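Local coordinates for protein pectate lyase 47 (PDB 1VBL) that cleaves pectate, probably by calcium-dependent beta-elimination as in other polysaccharide lyases of family 1, at residues A[31-36]-A[59-64]; A[135-140]-A[159-164]; A[190-195]-A[230-235]; A[251-256]-A[282-287]. One frame throughout, in Å; residues are numbered along the deposited sequence.

Contact 1: A[31-36]-A[59-64]; sequences NVFVVT and KIIYVK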
loop_
_atom_site.group_PDB
_atom_site.type_symbol
_atom_site.label_atom_id
_atom_site.label_comp_id
_atom_site.label_asym_id
_atom_site.label_seq_id
_atom_site.Cartn_x
_atom_site.Cartn_y
_atom_site.Cartn_z
ATOM N N ASN A 31 4.640 6.040 28.219
ATOM C CA ASN A 31 4.180 5.318 27.040
ATOM C C ASN A 31 4.786 5.842 25.744
ATOM O O ASN A 31 4.202 5.711 24.667
ATOM C CB ASN A 31 2.654 5.359 26.987
ATOM C CG ASN A 31 2.023 4.491 28.059
ATOM O OD1 ASN A 31 0.952 4.800 28.582
ATOM N ND2 ASN A 31 2.686 3.387 28.386
ATOM N N VAL A 32 5.967 6.439 25.866
ATOM C CA VAL A 32 6.708 6.962 24.726
ATOM C C VAL A 32 7.948 6.083 24.668
ATOM O O VAL A 32 8.758 6.081 25.599
ATOM C CB VAL A 32 7.128 8.425 24.942
ATOM C CG1 VAL A 32 7.929 8.917 23.749
ATOM C CG2 VAL A 32 5.896 9.292 25.144
ATOM N N PHE A 33 8.095 5.330 23.586
ATOM C CA PHE A 33 9.226 4.421 23.465
ATOM C C PHE A 33 10.155 4.696 22.294
ATOM O O PHE A 33 9.804 5.387 21.338
ATOM C CB PHE A 33 8.732 2.974 23.333
ATOM C CG PHE A 33 7.626 2.608 24.283
ATOM C CD1 PHE A 33 6.318 3.018 24.042
ATOM C CD2 PHE A 33 7.890 1.847 25.416
ATOM C CE1 PHE A 33 5.288 2.674 24.917
ATOM C CE2 PHE A 33 6.867 1.496 26.298
ATOM C CZ PHE A 33 5.563 1.911 26.048
ATOM N N VAL A 34 11.353 4.136 22.397
ATOM C CA VAL A 34 12.352 4.218 21.344
ATOM C C VAL A 34 12.707 2.752 21.122
ATOM O O VAL A 34 13.169 2.075 22.045
ATOM C CB VAL A 34 13.606 4.990 21.787
ATOM C CG1 VAL A 34 14.633 4.981 20.666
ATOM C CG2 VAL A 34 13.235 6.425 22.147
ATOM N N VAL A 35 12.471 2.254 19.912
ATOM C CA VAL A 35 12.753 0.854 19.616
ATOM C C VAL A 35 13.791 0.685 18.519
ATOM O O VAL A 35 13.865 1.491 17.589
ATOM C CB VAL A 35 11.457 0.103 19.227
ATOM C CG1 VAL A 35 10.465 0.173 20.379
ATOM C CG2 VAL A 35 10.848 0.710 17.966
ATOM N N THR A 36 14.587 -0.376 18.634
ATOM C CA THR A 36 15.649 -0.646 17.672
ATOM C C THR A 36 15.607 -2.049 17.054
ATOM O O THR A 36 16.445 -2.383 16.217
ATOM C CB THR A 36 17.032 -0.444 18.328
ATOM O OG1 THR A 36 17.201 -1.393 19.387
ATOM C CG2 THR A 36 17.145 0.961 18.907
ATOM N N LYS A 59 -0.006 5.733 22.848
ATOM C CA LYS A 59 1.417 5.432 22.880
ATOM C C LYS A 59 2.155 5.945 21.656
ATOM O O LYS A 59 1.625 5.940 20.539
ATOM C CB LYS A 59 1.612 3.917 23.002
ATOM C CG LYS A 59 0.862 3.116 21.942
ATOM C CD LYS A 59 0.647 1.673 22.373
ATOM C CE LYS A 59 -0.391 0.989 21.496
ATOM N NZ LYS A 59 -1.696 1.720 21.482
ATOM N N ILE A 60 3.384 6.393 21.882
ATOM C CA ILE A 60 4.233 6.893 20.815
ATOM C C ILE A 60 5.435 5.974 20.739
ATOM O O ILE A 60 6.085 5.693 21.749
ATOM C CB ILE A 60 4.717 8.324 21.087
ATOM C CG1 ILE A 60 3.524 9.279 21.104
ATOM C CG2 ILE A 60 5.729 8.743 20.019
ATOM C CD1 ILE A 60 3.876 10.701 21.491
ATOM N N ILE A 61 5.722 5.502 19.535
ATOM C CA ILE A 61 6.832 4.596 19.323
ATOM C C ILE A 61 7.774 5.126 18.253
ATOM O O ILE A 61 7.409 5.218 17.080
ATOM C CB ILE A 61 6.314 3.207 18.916
ATOM C CG1 ILE A 61 5.398 2.668 20.022
ATOM C CG2 ILE A 61 7.483 2.269 18.660
ATOM C CD1 ILE A 61 4.746 1.345 19.707
ATOM N N TYR A 62 8.984 5.481 18.672
ATOM C CA TYR A 62 9.998 6.000 17.766
ATOM C C TYR A 62 10.867 4.864 17.262
ATOM O O TYR A 62 11.436 4.111 18.051
ATOM C CB TYR A 62 10.874 7.034 18.478
ATOM C CG TYR A 62 10.163 8.338 18.752
ATOM C CD1 TYR A 62 9.823 9.198 17.707
ATOM C CD2 TYR A 62 9.824 8.711 20.052
ATOM C CE1 TYR A 62 9.165 10.400 17.950
ATOM C CE2 TYR A 62 9.164 9.914 20.306
ATOM C CZ TYR A 62 8.839 10.752 19.251
ATOM O OH TYR A 62 8.188 11.942 19.493
ATOM N N VAL A 63 10.957 4.744 15.943
ATOM C CA VAL A 63 11.763 3.707 15.320
ATOM C C VAL A 63 13.141 4.268 14.992
ATOM O O VAL A 63 13.273 5.172 14.161
ATOM C CB VAL A 63 11.109 3.199 14.015
ATOM C CG1 VAL A 63 12.011 2.173 13.341
ATOM C CG2 VAL A 63 9.749 2.589 14.324
ATOM N N LYS A 64 14.167 3.742 15.655
ATOM C CA LYS A 64 15.526 4.204 15.406
ATOM C C LYS A 64 16.344 3.158 14.665
ATOM O O LYS A 64 16.463 2.020 15.113
ATOM C CB LYS A 64 16.234 4.557 16.717
ATOM C CG LYS A 64 17.641 5.100 16.490
ATOM C CD LYS A 64 18.328 5.491 17.780
ATOM C CE LYS A 64 19.719 6.054 17.507
ATOM N NZ LYS A 64 20.417 6.475 18.757
HETATM O O HOH W 1 18.312 -0.379 14.853
#
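V32 sets its CG1 anti to the backbone N (chi1 178°) and Y62 swings CG anti to its carbonyl carbon (chi1 -72°), which brings methyl and ring side by side: V32 CG1 meets the ring edge at Y62 CE2, 3.8 Å away. I60 CG2 lies over one face of the same ring, toward its rim. Y62 OH is hydrogen-bonded to G4 N and E2 OE2 near the N terminus. An alanine at Y62 would probably leave V32 CG1 without its aromatic neighbour and break this tie to the N-terminal segment. Five backbone hydrogen bonds join the segments in parallel register, among them F33 N to I60 O (2.7 Å) and Y62 N to F33 O (2.8 Å). The strands are joined through helix 38-44, which packs against F33, V35 and I61 at the N-terminal end of the parallel beta-helix, where pectate lyases commonly carry a capping helix. On that side V35 CG2 touches I61 CG2 at 3.8 Å, the side chains crossing at a slant, while F33 CD1 lies 4.1 Å from I61 CG1. From V35 onward the segments part slightly, and a water lies within hydrogen-bonding reach of T36 O (3.1 Å) and K64 O.

Contact 2: A[135-140]-A[159-164]; sequences SIIGVG and IIRNIE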
loop_
_atom_site.group_PDB
_atom_site.type_symbol
_atom_site.label_atom_id
_atom_site.label_comp_id
_atom_site.label_asym_id
_atom_site.label_seq_id
_atom_site.Cartn_x
_atom_site.Cartn_y
_atom_site.Cartn_z
ATOM N N SER A 135 1.097 6.077 17.548
ATOM C CA SER A 135 1.875 6.864 16.607
ATOM C C SER A 135 3.214 6.147 16.498
ATOM O O SER A 135 3.923 5.997 17.491
ATOM C CB SER A 135 2.102 8.299 17.107
ATOM O OG SER A 135 0.940 9.099 16.953
ATOM N N ILE A 136 3.532 5.667 15.301
ATOM C CA ILE A 136 4.806 5.002 15.063
ATOM C C ILE A 136 5.547 5.985 14.174
ATOM O O ILE A 136 5.149 6.239 13.030
ATOM C CB ILE A 136 4.617 3.643 14.355
ATOM C CG1 ILE A 136 3.725 2.741 15.217
ATOM C CG2 ILE A 136 5.974 2.980 14.132
ATOM C CD1 ILE A 136 3.482 1.352 14.649
ATOM N N ILE A 137 6.619 6.547 14.725
ATOM C CA ILE A 137 7.399 7.575 14.047
ATOM C C ILE A 137 8.875 7.238 13.908
ATOM O O ILE A 137 9.543 6.926 14.894
ATOM C CB ILE A 137 7.300 8.908 14.829
ATOM C CG1 ILE A 137 5.831 9.257 15.092
ATOM C CG2 ILE A 137 8.020 10.013 14.077
ATOM C CD1 ILE A 137 4.984 9.416 13.851
ATOM N N GLY A 138 9.386 7.326 12.684
ATOM C CA GLY A 138 10.786 7.038 12.456
ATOM C C GLY A 138 11.671 8.175 12.936
ATOM O O GLY A 138 11.285 9.347 12.880
ATOM N N VAL A 139 12.860 7.829 13.419
ATOM C CA VAL A 139 13.808 8.825 13.900
ATOM C C VAL A 139 14.779 9.240 12.799
ATOM O O VAL A 139 15.344 8.397 12.103
ATOM C CB VAL A 139 14.636 8.282 15.096
ATOM C CG1 VAL A 139 15.715 9.284 15.483
ATOM C CG2 VAL A 139 13.722 8.000 16.276
ATOM N N GLY A 140 14.957 10.547 12.638
ATOM C CA GLY A 140 15.892 11.061 11.652
ATOM C C GLY A 140 15.660 10.712 10.194
ATOM O O GLY A 140 14.527 10.665 9.719
ATOM N N ILE A 159 -1.184 6.791 13.559
ATOM C CA ILE A 159 -0.319 7.632 12.743
ATOM C C ILE A 159 1.009 6.918 12.480
ATOM O O ILE A 159 1.658 6.444 13.407
ATOM C CB ILE A 159 -0.002 8.969 13.455
ATOM C CG1 ILE A 159 -1.276 9.796 13.630
ATOM C CG2 ILE A 159 1.033 9.749 12.653
ATOM C CD1 ILE A 159 -1.039 11.152 14.301
ATOM N N ILE A 160 1.406 6.844 11.212
ATOM C CA ILE A 160 2.671 6.213 10.838
ATOM C C ILE A 160 3.429 7.219 9.981
ATOM O O ILE A 160 2.947 7.623 8.920
ATOM C CB ILE A 160 2.453 4.939 10.001
ATOM C CG1 ILE A 160 1.478 3.996 10.715
ATOM C CG2 ILE A 160 3.803 4.257 9.745
ATOM C CD1 ILE A 160 1.953 3.507 12.062
ATOM N N ARG A 161 4.613 7.626 10.428
ATOM C CA ARG A 161 5.377 8.616 9.678
ATOM C C ARG A 161 6.890 8.445 9.725
ATOM O O ARG A 161 7.441 7.830 10.640
ATOM C CB ARG A 161 5.072 10.026 10.197
ATOM C CG ARG A 161 3.599 10.395 10.307
ATOM C CD ARG A 161 3.446 11.784 10.920
ATOM N NE ARG A 161 3.804 12.855 9.991
ATOM C CZ ARG A 161 3.985 14.126 10.347
ATOM N NH1 ARG A 161 3.854 14.489 11.619
ATOM N NH2 ARG A 161 4.270 15.043 9.428
ATOM N N ASN A 162 7.540 9.020 8.720
ATOM C CA ASN A 162 8.993 9.055 8.599
ATOM C C ASN A 162 9.751 7.733 8.600
ATOM O O ASN A 162 10.854 7.647 9.143
ATOM C CB ASN A 162 9.543 9.967 9.694
ATOM C CG ASN A 162 10.896 10.545 9.343
ATOM O OD1 ASN A 162 11.131 10.947 8.204
ATOM N ND2 ASN A 162 11.787 10.604 10.321
ATOM N N ILE A 163 9.179 6.709 7.975
ATOM C CA ILE A 163 9.842 5.414 7.923
ATOM C C ILE A 163 9.982 4.913 6.487
ATOM O O ILE A 163 9.106 5.136 5.654
ATOM C CB ILE A 163 9.057 4.361 8.740
ATOM C CG1 ILE A 163 9.077 4.737 10.224
ATOM C CG2 ILE A 163 9.645 2.974 8.520
ATOM C CD1 ILE A 163 8.115 3.926 11.071
ATOM N N GLU A 164 11.106 4.265 6.199
ATOM C CA GLU A 164 11.324 3.693 4.883
ATOM C C GLU A 164 10.994 2.212 5.009
ATOM O O GLU A 164 11.686 1.469 5.715
ATOM C CB GLU A 164 12.775 3.845 4.428
ATOM C CG GLU A 164 13.036 3.124 3.112
ATOM C CD GLU A 164 14.498 3.109 2.716
ATOM O OE1 GLU A 164 15.043 4.181 2.390
ATOM O OE2 GLU A 164 15.102 2.018 2.735
HETATM O O HOH W 2 13.667 8.125 8.558
#
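The carboxamide of N162 is held by its nitrogen edge between two carbonyls of segment 135-140. G138 O lies close to the amide plane, 2.9 Å from N162 ND2, although that nitrogen stands above the peptide plane of G138 and misses its lone pairs. G140 O, 2.8 Å from N162 ND2, is met on a lone pair but sits somewhat tilted from the amide plane. The other end of the amide is fixed by G413 N, which bonds N162 OD1. N162 CG lies anti to its own backbone N (chi1 -156°), turning the amide across the gap to the neighbouring coil. N162 takes a left-handed backbone conformation (phi 57°), ending strand 156-161 at a tight turn; this recalls the asparagine-bearing turns between sheets of pectate lyase beta-helices, and N205 of the next coil bonds I160 O and I163 N. G138 has no side chain, and a CB here would collide with N162 O. Before the turn the strands are parallel, with I136 N, R161 N and G138 N donating across. On the inner side I160 CD1 lies beside I136, 3.5 Å from I136 CB, and the I163 side chain crosses that of I136 at a slant, I163 CD1 3.9 Å from I136 CG2. On the other side I137 CD1 lies alongside R161, 3.7 Å from R161 CB; the guanidinium forms salt bridges to D203 and E6.

Contact 3: A[190-195]-A[230-235]; sequences DSISIE and GALDIK. With CA (calcium ion), chain B.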
loop_
_atom_site.group_PDB
_atom_site.type_symbol
_atom_site.label_atom_id
_atom_site.label_comp_id
_atom_site.label_asym_id
_atom_site.label_seq_id
_atom_site.Cartn_x
_atom_site.Cartn_y
_atom_site.Cartn_z
ATOM N N ASP A 190 1.958 -7.043 3.113
ATOM C CA ASP A 190 2.049 -5.646 2.686
ATOM C C ASP A 190 2.883 -4.922 3.736
ATOM O O ASP A 190 2.962 -5.371 4.879
ATOM C CB ASP A 190 0.677 -4.977 2.672
ATOM C CG ASP A 190 -0.385 -5.843 2.070
ATOM O OD1 ASP A 190 -0.154 -6.385 0.969
ATOM O OD2 ASP A 190 -1.458 -5.975 2.696
ATOM N N SER A 191 3.484 -3.793 3.369
ATOM C CA SER A 191 4.263 -3.034 4.343
ATOM C C SER A 191 3.289 -2.480 5.381
ATOM O O SER A 191 3.589 -2.424 6.572
ATOM C CB SER A 191 5.025 -1.898 3.655
ATOM O OG SER A 191 6.112 -2.420 2.905
ATOM N N ILE A 192 2.116 -2.070 4.910
ATOM C CA ILE A 192 1.066 -1.555 5.780
ATOM C C ILE A 192 -0.268 -2.060 5.258
ATOM O O ILE A 192 -0.625 -1.828 4.103
ATOM C CB ILE A 192 1.029 -0.006 5.820
ATOM C CG1 ILE A 192 2.297 0.529 6.490
ATOM C CG2 ILE A 192 -0.207 0.464 6.591
ATOM C CD1 ILE A 192 2.328 2.043 6.643
ATOM N N SER A 193 -0.994 -2.764 6.117
ATOM C CA SER A 193 -2.290 -3.311 5.762
ATOM C C SER A 193 -3.333 -2.748 6.722
ATOM O O SER A 193 -3.267 -2.974 7.929
ATOM C CB SER A 193 -2.261 -4.838 5.855
ATOM O OG SER A 193 -3.547 -5.378 5.604
ATOM N N ILE A 194 -4.282 -2.001 6.172
ATOM C CA ILE A 194 -5.340 -1.385 6.957
ATOM C C ILE A 194 -6.632 -2.164 6.721
ATOM O O ILE A 194 -7.171 -2.167 5.609
ATOM C CB ILE A 194 -5.514 0.090 6.538
ATOM C CG1 ILE A 194 -4.186 0.828 6.735
ATOM C CG2 ILE A 194 -6.629 0.740 7.338
ATOM C CD1 ILE A 194 -4.182 2.270 6.218
ATOM N N GLU A 195 -7.120 -2.825 7.767
ATOM C CA GLU A 195 -8.332 -3.635 7.663
ATOM C C GLU A 195 -9.321 -3.305 8.779
ATOM O O GLU A 195 -8.977 -3.359 9.958
ATOM C CB GLU A 195 -7.961 -5.124 7.727
ATOM C CG GLU A 195 -6.752 -5.493 6.879
ATOM C CD GLU A 195 -6.282 -6.929 7.082
ATOM O OE1 GLU A 195 -5.159 -7.248 6.636
ATOM O OE2 GLU A 195 -7.028 -7.737 7.678
ATOM N N GLY A 230 0.955 -5.876 -1.491
ATOM C CA GLY A 230 0.762 -4.436 -1.500
ATOM C C GLY A 230 1.759 -3.621 -0.695
ATOM O O GLY A 230 2.428 -4.129 0.206
ATOM N N ALA A 231 1.876 -2.343 -1.036
ATOM C CA ALA A 231 2.756 -1.453 -0.294
ATOM C C ALA A 231 1.884 -0.944 0.848
ATOM O O ALA A 231 2.257 -0.997 2.019
ATOM C CB ALA A 231 3.205 -0.285 -1.173
ATOM N N LEU A 232 0.696 -0.479 0.480
ATOM C CA LEU A 232 -0.257 0.063 1.436
ATOM C C LEU A 232 -1.663 -0.287 0.961
ATOM O O LEU A 232 -2.202 0.370 0.072
ATOM C CB LEU A 232 -0.092 1.583 1.505
ATOM C CG LEU A 232 -0.680 2.371 2.677
ATOM C CD1 LEU A 232 -0.407 3.854 2.446
ATOM C CD2 LEU A 232 -2.169 2.117 2.804
ATOM N N ASP A 233 -2.252 -1.326 1.546
ATOM C CA ASP A 233 -3.591 -1.738 1.152
ATOM C C ASP A 233 -4.632 -1.371 2.192
ATOM O O ASP A 233 -4.355 -1.363 3.391
ATOM C CB ASP A 233 -3.630 -3.238 0.860
ATOM C CG ASP A 233 -2.903 -3.595 -0.426
ATOM O OD1 ASP A 233 -2.762 -2.717 -1.302
ATOM O OD2 ASP A 233 -2.483 -4.754 -0.579
ATOM N N ILE A 234 -5.830 -1.065 1.708
ATOM C CA ILE A 234 -6.942 -0.647 2.549
ATOM C C ILE A 234 -8.168 -1.471 2.186
ATOM O O ILE A 234 -8.599 -1.472 1.032
ATOM C CB ILE A 234 -7.230 0.852 2.311
ATOM C CG1 ILE A 234 -5.964 1.660 2.625
ATOM C CG2 ILE A 234 -8.410 1.313 3.157
ATOM C CD1 ILE A 234 -6.041 3.119 2.226
ATOM N N LYS A 235 -8.740 -2.165 3.164
ATOM C CA LYS A 235 -9.901 -3.001 2.876
ATOM C C LYS A 235 -10.808 -3.262 4.070
ATOM O O LYS A 235 -10.579 -2.771 5.178
ATOM C CB LYS A 235 -9.435 -4.348 2.315
ATOM C CG LYS A 235 -8.623 -5.175 3.303
ATOM C CD LYS A 235 -8.177 -6.504 2.699
ATOM C CE LYS A 235 -7.412 -7.343 3.715
ATOM N NZ LYS A 235 -6.948 -8.645 3.153
HETATM CA CA CA B . -2.696 -7.001 0.595
HETATM O O HOH W 3 -5.329 -4.700 3.727
HETATM O O HOH W 4 -2.060 -9.077 1.599
HETATM O O HOH W 5 -4.850 -6.387 1.951
HETATM O O HOH W 6 -4.238 -8.151 -1.023
#
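D190 and D233 reach the calcium ion at about a right angle to each other, their carboxylate planes turned 72° apart. D190 binds through both oxygens, OD1 and OD2 each 2.6 Å from the calcium, whereas D233 offers OD2 alone at 2.5 Å. In both residues CG is anti to the carbonyl carbon, beside the backbone N, and this carries the carboxylates to one ion. D229 and three waters complete the shell. D190 OD1 also accepts G230 N at 2.7 Å, from its anti side and somewhat out of the carboxylate plane, while D233 OD1 is taken by L256 N of the following coil, fixing the rotation of that group. Further along, E195 and K235 run side by side with their chains extended, K235 CE lying 3.6 Å from E195 CD; the charges stay beyond salt-bridge distance, and E195 OE1 instead accepts S193 OG on its anti lone pair. The opposite side is apolar: I194 lies alongside I234 and crosses L232 at a slant, its CD1 4.0 Å from L232 CD2. Strands 192-195 and 232-235 are neighbours in one parallel sheet of the beta-helix. The oxygens D190 OD1 and D233 OD2 stand 3.2 Å apart, a repulsion the ion probably offsets, and the three water ligands are consistent with sites that pectate oxygens could take.

Contact 4: A[251-256]-A[282-287]; sequences HDKVTL and VTQRLP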
loop_
_atom_site.group_PDB
_atom_site.type_symbol
_atom_site.label_atom_id
_atom_site.label_comp_id
_atom_site.label_asym_id
_atom_site.label_seq_id
_atom_site.Cartn_x
_atom_site.Cartn_y
_atom_site.Cartn_z
ATOM N N HIS A 251 7.996 -1.097 -7.106
ATOM C CA HIS A 251 7.033 -2.037 -6.559
ATOM C C HIS A 251 5.947 -2.261 -7.598
ATOM O O HIS A 251 5.662 -1.383 -8.410
ATOM C CB HIS A 251 6.418 -1.457 -5.283
ATOM C CG HIS A 251 5.495 -2.396 -4.569
ATOM N ND1 HIS A 251 5.948 -3.425 -3.771
ATOM C CD2 HIS A 251 4.141 -2.453 -4.525
ATOM C CE1 HIS A 251 4.914 -4.075 -3.264
ATOM N NE2 HIS A 251 3.807 -3.506 -3.706
ATOM N N ASP A 252 5.326 -3.433 -7.554
ATOM C CA ASP A 252 4.278 -3.779 -8.502
ATOM C C ASP A 252 2.899 -3.224 -8.112
ATOM O O ASP A 252 2.473 -2.184 -8.625
ATOM C CB ASP A 252 4.226 -5.307 -8.655
ATOM C CG ASP A 252 3.135 -5.765 -9.594
ATOM O OD1 ASP A 252 2.576 -4.917 -10.316
ATOM O OD2 ASP A 252 2.842 -6.981 -9.615
ATOM N N LYS A 253 2.218 -3.918 -7.203
ATOM C CA LYS A 253 0.880 -3.529 -6.748
ATOM C C LYS A 253 0.976 -2.616 -5.527
ATOM O O LYS A 253 1.170 -3.080 -4.407
ATOM C CB LYS A 253 0.077 -4.783 -6.397
ATOM C CG LYS A 253 -0.046 -5.778 -7.549
ATOM C CD LYS A 253 -0.889 -6.975 -7.141
ATOM C CE LYS A 253 -1.119 -7.931 -8.303
ATOM N NZ LYS A 253 0.112 -8.665 -8.711
ATOM N N VAL A 254 0.809 -1.318 -5.750
ATOM C CA VAL A 254 0.946 -0.343 -4.679
ATOM C C VAL A 254 -0.180 -0.223 -3.657
ATOM O O VAL A 254 -0.017 -0.627 -2.503
ATOM C CB VAL A 254 1.228 1.065 -5.263
ATOM C CG1 VAL A 254 1.414 2.073 -4.137
ATOM C CG2 VAL A 254 2.473 1.017 -6.139
ATOM N N THR A 255 -1.318 0.327 -4.069
ATOM C CA THR A 255 -2.416 0.537 -3.134
ATOM C C THR A 255 -3.801 0.092 -3.574
ATOM O O THR A 255 -4.390 0.645 -4.499
ATOM C CB THR A 255 -2.494 2.027 -2.728
ATOM O OG1 THR A 255 -1.333 2.365 -1.959
ATOM C CG2 THR A 255 -3.753 2.308 -1.901
ATOM N N LEU A 256 -4.318 -0.905 -2.873
ATOM C CA LEU A 256 -5.645 -1.427 -3.134
ATOM C C LEU A 256 -6.593 -0.777 -2.126
ATOM O O LEU A 256 -6.271 -0.672 -0.944
ATOM C CB LEU A 256 -5.642 -2.944 -2.937
ATOM C CG LEU A 256 -6.924 -3.733 -3.206
ATOM C CD1 LEU A 256 -7.287 -3.649 -4.682
ATOM C CD2 LEU A 256 -6.706 -5.185 -2.797
ATOM N N VAL A 282 6.495 2.372 -10.564
ATOM C CA VAL A 282 5.668 1.346 -9.943
ATOM C C VAL A 282 4.779 0.822 -11.073
ATOM O O VAL A 282 4.710 1.427 -12.146
ATOM C CB VAL A 282 4.831 1.894 -8.764
ATOM C CG1 VAL A 282 5.749 2.157 -7.570
ATOM C CG2 VAL A 282 4.112 3.180 -9.169
ATOM N N THR A 283 4.090 -0.287 -10.845
ATOM C CA THR A 283 3.301 -0.890 -11.910
ATOM C C THR A 283 1.801 -0.631 -11.988
ATOM O O THR A 283 1.295 -0.257 -13.047
ATOM C CB THR A 283 3.519 -2.420 -11.912
ATOM O OG1 THR A 283 4.920 -2.694 -12.045
ATOM C CG2 THR A 283 2.763 -3.078 -13.058
ATOM N N GLN A 284 1.093 -0.830 -10.882
ATOM C CA GLN A 284 -0.356 -0.676 -10.892
ATOM C C GLN A 284 -0.951 -0.336 -9.525
ATOM O O GLN A 284 -0.259 -0.383 -8.505
ATOM C CB GLN A 284 -0.971 -1.982 -11.392
ATOM C CG GLN A 284 -0.535 -3.187 -10.559
ATOM C CD GLN A 284 -1.012 -4.512 -11.126
ATOM O OE1 GLN A 284 -2.204 -4.709 -11.352
ATOM N NE2 GLN A 284 -0.077 -5.431 -11.349
ATOM N N ARG A 285 -2.244 -0.017 -9.524
ATOM C CA ARG A 285 -2.993 0.322 -8.307
ATOM C C ARG A 285 -2.457 1.585 -7.646
ATOM O O ARG A 285 -1.909 1.530 -6.546
ATOM C CB ARG A 285 -2.928 -0.839 -7.308
ATOM C CG ARG A 285 -3.459 -2.162 -7.846
ATOM C CD ARG A 285 -3.417 -3.232 -6.764
ATOM N NE ARG A 285 -3.991 -4.497 -7.212
ATOM C CZ ARG A 285 -4.110 -5.577 -6.443
ATOM N NH1 ARG A 285 -3.694 -5.548 -5.183
ATOM N NH2 ARG A 285 -4.649 -6.686 -6.931
ATOM N N LEU A 286 -2.653 2.725 -8.302
ATOM C CA LEU A 286 -2.144 3.992 -7.785
ATOM C C LEU A 286 -3.199 5.070 -7.519
ATOM O O LEU A 286 -2.997 6.227 -7.876
ATOM C CB LEU A 286 -1.109 4.553 -8.765
ATOM C CG LEU A 286 -0.152 3.539 -9.397
ATOM C CD1 LEU A 286 0.800 4.258 -10.353
ATOM C CD2 LEU A 286 0.630 2.821 -8.302
ATOM N N PRO A 287 -4.317 4.723 -6.860
ATOM C CA PRO A 287 -4.703 3.418 -6.322
ATOM C C PRO A 287 -5.778 2.753 -7.187
ATOM O O PRO A 287 -6.206 3.316 -8.190
ATOM C CB PRO A 287 -5.267 3.791 -4.967
ATOM C CG PRO A 287 -6.095 5.004 -5.333
ATOM C CD PRO A 287 -5.205 5.775 -6.322
HETATM O O HOH W 7 -1.951 -3.512 -3.740
#
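D252 O is gripped by two amides of segment 282-287: Q284 N at 3.0 Å and, weakly, T283 N, which is shared with H251 O. The side chain adds a second hold: D252 OD1 takes Q284 NE2 at 2.9 Å on its syn side; the oxygen lies close to the Q284 amide plane, the nitrogen somewhat out of the carboxylate plane, and the two flat groups are twisted 46° apart. D252 OD2 forms a salt bridge with K253 NZ, its hydrogen bond long and weak. A leucine in place of Q284 would probably leave D252 OD1 without this donor and the carboxylate freer to turn. The R285 guanidinium is sandwiched: K253 CD lies over its centre, 3.6 Å from R285 CZ, and L256 CD1 covers the opposite face toward the rim. R285 O accepts T255 N at 2.8 Å, and beyond it the cis-proline P287 lays CB against T255 CG2 (3.7 Å). R285 and P287 match the start of the Arg-X-Pro-X-X-Arg motif known in family 1 pectate lyases. At D252 the chain turns a corner; V254 CG2 packs on V282 CB and L286 beside strands 272-280 and 293-303, while L256 bonds back to D233 and I234 on strand 232-235.

From the N terminus, contact 1 closes a loop of 22 residues that contains helix 38-44, and contact 2 then closes one of 18 residues. Contact 3 follows over 34 residues and contact 4 over 25, all in series, none nesting or crossing. Contacts 1 and 2 are adjoining rungs: strand 59-63 pairs with 134-138, I61 N lying 2.8 Å from S135 O. Contact 2 meets contact 3 across the interior, where I160 CG2 packs on I192 CD1 at 4.1 Å. Contact 3 passes to contact 4 through I234 N and L256 O, 2.7 Å apart. Together they lead from the end bearing helix 38-44 along the beta-helix to the calcium site and just beyond it.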